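Local coordinates for MccB protein (Escherichia coli, PDB 6OM4) that activates the formylated heptapeptide precursor of the antibiotic microcin C with ATP and joins it to AMP through a phosphoramidate bond, at residues D111-V119 / D305-Y313. Sequence-based numbering, arbitrary orientation.
Sequences DKLKNAKVV and DVIKFIGKY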
loop_
_atom_site.group_PDB
_atom_site.type_symbol
_atom_site.label_atom_id
_atom_site.label_comp_id
_atom_site.label_asym_id
_atom_site.label_seq_id
_atom_site.Cartn_x
_atom_site.Cartn_y
_atom_site.Cartn_z
ATOM N N ASP A 111 1.607 16.269 -4.216
ATOM C CA ASP A 111 0.457 17.067 -4.567
ATOM C C ASP A 111 -0.763 16.166 -4.807
ATOM O O ASP A 111 -1.877 16.482 -4.402
ATOM C CB ASP A 111 0.776 17.898 -5.813
ATOM C CG ASP A 111 -0.353 18.757 -6.325
ATOM O OD1 ASP A 111 -0.691 19.748 -5.624
ATOM O OD2 ASP A 111 -0.885 18.415 -7.407
ATOM N N LYS A 112 -0.559 15.005 -5.429
ATOM C CA LYS A 112 -1.647 14.074 -5.638
ATOM C C LYS A 112 -2.149 13.513 -4.302
ATOM O O LYS A 112 -3.339 13.344 -4.122
ATOM C CB LYS A 112 -1.250 12.963 -6.603
ATOM C CG LYS A 112 -1.051 13.435 -8.022
ATOM C CD LYS A 112 -0.350 12.483 -8.905
ATOM C CE LYS A 112 0.012 13.133 -10.231
ATOM N NZ LYS A 112 0.230 12.082 -11.240
ATOM N N LEU A 113 -1.228 13.254 -3.358
ATOM C CA LEU A 113 -1.654 12.731 -2.060
ATOM C C LEU A 113 -2.450 13.806 -1.323
ATOM O O LEU A 113 -3.482 13.503 -0.758
ATOM C CB LEU A 113 -0.450 12.290 -1.227
ATOM C CG LEU A 113 0.384 11.155 -1.834
ATOM C CD1 LEU A 113 1.643 10.945 -1.001
ATOM C CD2 LEU A 113 -0.364 9.848 -1.992
ATOM N N LYS A 114 -1.945 15.038 -1.346
ATOM C CA LYS A 114 -2.604 16.161 -0.671
ATOM C C LYS A 114 -4.045 16.336 -1.174
ATOM O O LYS A 114 -4.906 16.731 -0.395
ATOM C CB LYS A 114 -1.799 17.442 -0.872
ATOM C CG LYS A 114 -2.326 18.619 -0.068
ATOM C CD LYS A 114 -1.544 19.902 -0.259
ATOM C CE LYS A 114 -1.724 20.870 0.899
ATOM N NZ LYS A 114 -1.457 22.275 0.497
ATOM N N ASN A 115 -4.286 16.113 -2.466
ATOM C CA ASN A 115 -5.593 16.399 -3.095
ATOM C C ASN A 115 -6.558 15.211 -2.964
ATOM O O ASN A 115 -7.720 15.310 -3.359
ATOM C CB ASN A 115 -5.436 16.759 -4.576
ATOM C CG ASN A 115 -4.873 18.149 -4.797
ATOM O OD1 ASN A 115 -4.693 18.915 -3.849
ATOM N ND2 ASN A 115 -4.573 18.475 -6.044
ATOM N N ALA A 116 -6.085 14.086 -2.417
ATOM C CA ALA A 116 -6.832 12.838 -2.324
ATOM C C ALA A 116 -7.721 12.777 -1.076
ATOM O O ALA A 116 -7.442 13.397 -0.044
ATOM C CB ALA A 116 -5.872 11.685 -2.278
ATOM N N LYS A 117 -8.787 11.987 -1.210
ATOM C CA LYS A 117 -9.701 11.626 -0.144
ATOM C C LYS A 117 -9.761 10.110 -0.041
ATOM O O LYS A 117 -10.022 9.389 -1.039
ATOM C CB LYS A 117 -11.064 12.253 -0.455
ATOM C CG LYS A 117 -12.191 11.974 0.526
ATOM C CD LYS A 117 -13.553 12.473 -0.016
ATOM C CE LYS A 117 -14.448 12.924 1.114
ATOM N NZ LYS A 117 -15.854 13.112 0.685
ATOM N N VAL A 118 -9.542 9.589 1.176
ATOM C CA VAL A 118 -9.609 8.176 1.391
ATOM C C VAL A 118 -10.633 7.875 2.501
ATOM O O VAL A 118 -10.624 8.540 3.532
ATOM C CB VAL A 118 -8.218 7.601 1.754
ATOM C CG1 VAL A 118 -8.296 6.136 2.112
ATOM C CG2 VAL A 118 -7.201 7.856 0.625
ATOM N N VAL A 119 -11.425 6.810 2.309
ATOM C CA VAL A 119 -12.359 6.268 3.294
ATOM C C VAL A 119 -11.701 5.060 3.947
ATOM O O VAL A 119 -11.202 4.177 3.272
ATOM C CB VAL A 119 -13.696 5.860 2.641
ATOM C CG1 VAL A 119 -14.543 5.021 3.572
ATOM C CG2 VAL A 119 -14.457 7.061 2.160
ATOM N N ASP A 305 -0.059 0.197 -1.454
ATOM C CA ASP A 305 -0.867 0.204 -2.685
ATOM C C ASP A 305 -1.770 1.442 -2.791
ATOM O O ASP A 305 -1.879 1.968 -3.878
ATOM C CB ASP A 305 -1.612 -1.116 -2.834
ATOM C CG ASP A 305 -0.725 -2.198 -3.462
ATOM O OD1 ASP A 305 0.527 -1.960 -3.694
ATOM O OD2 ASP A 305 -1.279 -3.272 -3.734
ATOM N N VAL A 306 -2.338 1.949 -1.694
ATOM C CA VAL A 306 -3.108 3.211 -1.720
ATOM C C VAL A 306 -2.227 4.394 -2.161
ATOM O O VAL A 306 -2.595 5.185 -3.087
ATOM C CB VAL A 306 -3.757 3.488 -0.358
ATOM C CG1 VAL A 306 -4.341 4.888 -0.293
ATOM C CG2 VAL A 306 -4.787 2.436 -0.033
ATOM N N ILE A 307 -1.037 4.507 -1.557
ATOM C CA ILE A 307 -0.096 5.593 -1.887
ATOM C C ILE A 307 0.313 5.486 -3.354
ATOM O O ILE A 307 0.350 6.488 -4.067
ATOM C CB ILE A 307 1.097 5.607 -0.901
ATOM C CG1 ILE A 307 0.602 6.023 0.487
ATOM C CG2 ILE A 307 2.217 6.488 -1.391
ATOM C CD1 ILE A 307 1.577 5.755 1.594
ATOM N N LYS A 308 0.578 4.277 -3.848
ATOM C CA LYS A 308 0.959 4.120 -5.272
ATOM C C LYS A 308 -0.229 4.392 -6.189
ATOM O O LYS A 308 -0.041 4.956 -7.242
ATOM C CB LYS A 308 1.548 2.739 -5.543
ATOM C CG LYS A 308 2.894 2.556 -4.871
ATOM C CD LYS A 308 3.440 1.150 -4.847
ATOM C CE LYS A 308 4.851 1.177 -4.269
ATOM N NZ LYS A 308 5.413 -0.180 -4.100
ATOM N N PHE A 309 -1.423 3.944 -5.794
ATOM C CA PHE A 309 -2.596 4.124 -6.648
ATOM C C PHE A 309 -2.824 5.633 -6.851
ATOM O O PHE A 309 -3.203 6.098 -7.940
ATOM C CB PHE A 309 -3.811 3.444 -6.004
ATOM C CG PHE A 309 -5.119 3.704 -6.701
ATOM C CD1 PHE A 309 -5.350 3.138 -7.944
ATOM C CD2 PHE A 309 -6.055 4.576 -6.187
ATOM C CE1 PHE A 309 -6.539 3.375 -8.616
ATOM C CE2 PHE A 309 -7.245 4.817 -6.872
ATOM C CZ PHE A 309 -7.478 4.222 -8.081
ATOM N N ILE A 310 -2.757 6.380 -5.770
ATOM C CA ILE A 310 -2.992 7.832 -5.795
ATOM C C ILE A 310 -1.783 8.550 -6.404
ATOM O O ILE A 310 -1.955 9.531 -7.177
ATOM C CB ILE A 310 -3.278 8.370 -4.387
ATOM C CG1 ILE A 310 -4.614 7.832 -3.860
ATOM C CG2 ILE A 310 -3.144 9.889 -4.341
ATOM C CD1 ILE A 310 -4.808 8.063 -2.400
ATOM N N GLY A 311 -0.565 8.125 -6.013
ATOM C CA GLY A 311 0.644 8.901 -6.367
ATOM C C GLY A 311 1.161 8.653 -7.777
ATOM O O GLY A 311 1.933 9.494 -8.316
ATOM N N LYS A 312 0.833 7.483 -8.335
ATOM C CA LYS A 312 1.029 7.126 -9.772
ATOM C C LYS A 312 2.510 6.937 -10.149
ATOM O O LYS A 312 2.800 6.874 -11.310
ATOM C CB LYS A 312 0.361 8.156 -10.707
ATOM C CG LYS A 312 -1.151 8.265 -10.587
ATOM C CD LYS A 312 -1.889 6.968 -10.814
ATOM C CE LYS A 312 -3.388 7.084 -10.583
ATOM N NZ LYS A 312 -4.145 7.367 -11.827
ATOM N N TYR A 313 3.407 6.731 -9.180
ATOM C CA TYR A 313 4.850 6.698 -9.435
ATOM C C TYR A 313 5.335 5.257 -9.635
ATOM O O TYR A 313 6.435 5.016 -10.179
ATOM C CB TYR A 313 5.597 7.378 -8.302
ATOM C CG TYR A 313 5.477 6.696 -6.969
ATOM C CD1 TYR A 313 6.371 5.712 -6.567
ATOM C CD2 TYR A 313 4.468 7.054 -6.099
ATOM C CE1 TYR A 313 6.267 5.114 -5.326
ATOM C CE2 TYR A 313 4.334 6.441 -4.867
ATOM C CZ TYR A 313 5.229 5.460 -4.492
ATOM O OH TYR A 313 5.095 4.908 -3.252
#
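I310 turns its two branches to different parts of the opposite segment: with CG2 anti to the backbone N and CG1 beside it (chi1 -67°), CG2 faces the last helical turn of 111-114, at K112 O and L113 CD2, while chi2 of 167° extends CD1 toward A116 and V118. I310 CG2 lies 3.6 Å from L113 CD2. The same L113 methyl, CD2, also approaches I307 O, at 4.0 Å. On the other branch, I310 CD1 meets A116 CB at 3.8 Å and V118 CG2 at 3.9 Å; A116 CB sits between the two methyls, next to CG2 as well. One isoleucine thus fills the corner where the chain leaves helix 106-114 and enters strand 117-121. The same valine methyl, V118 CG2, stands 4.2 Å from V306 CG1, one turn before I310 on helix 292-311.

No hydrogen bond links the segments, and their junction is held by apolar packing. At the exposed end, K112 runs extended past the last turn of helix 292-311, where K112 CD is 3.8 Å from both I310 O and G311 O. Its aliphatic part lines the helix terminus, and K112 NZ comes 4.0 Å from K312 CB, where K312, with positive phi, has left the helix. The ammonium groups of the two lysines remain 6.5 Å apart, NZ to NZ.

L134 of helix 125-136 touches both V118 and V306, and I208 of the neighbouring parallel strand does the same, closing the core around the pair. Here a helix packs against a central parallel strand and the helix leading into it, the alpha/beta layering of the Rossmann-like ThiF/E1 adenylation fold.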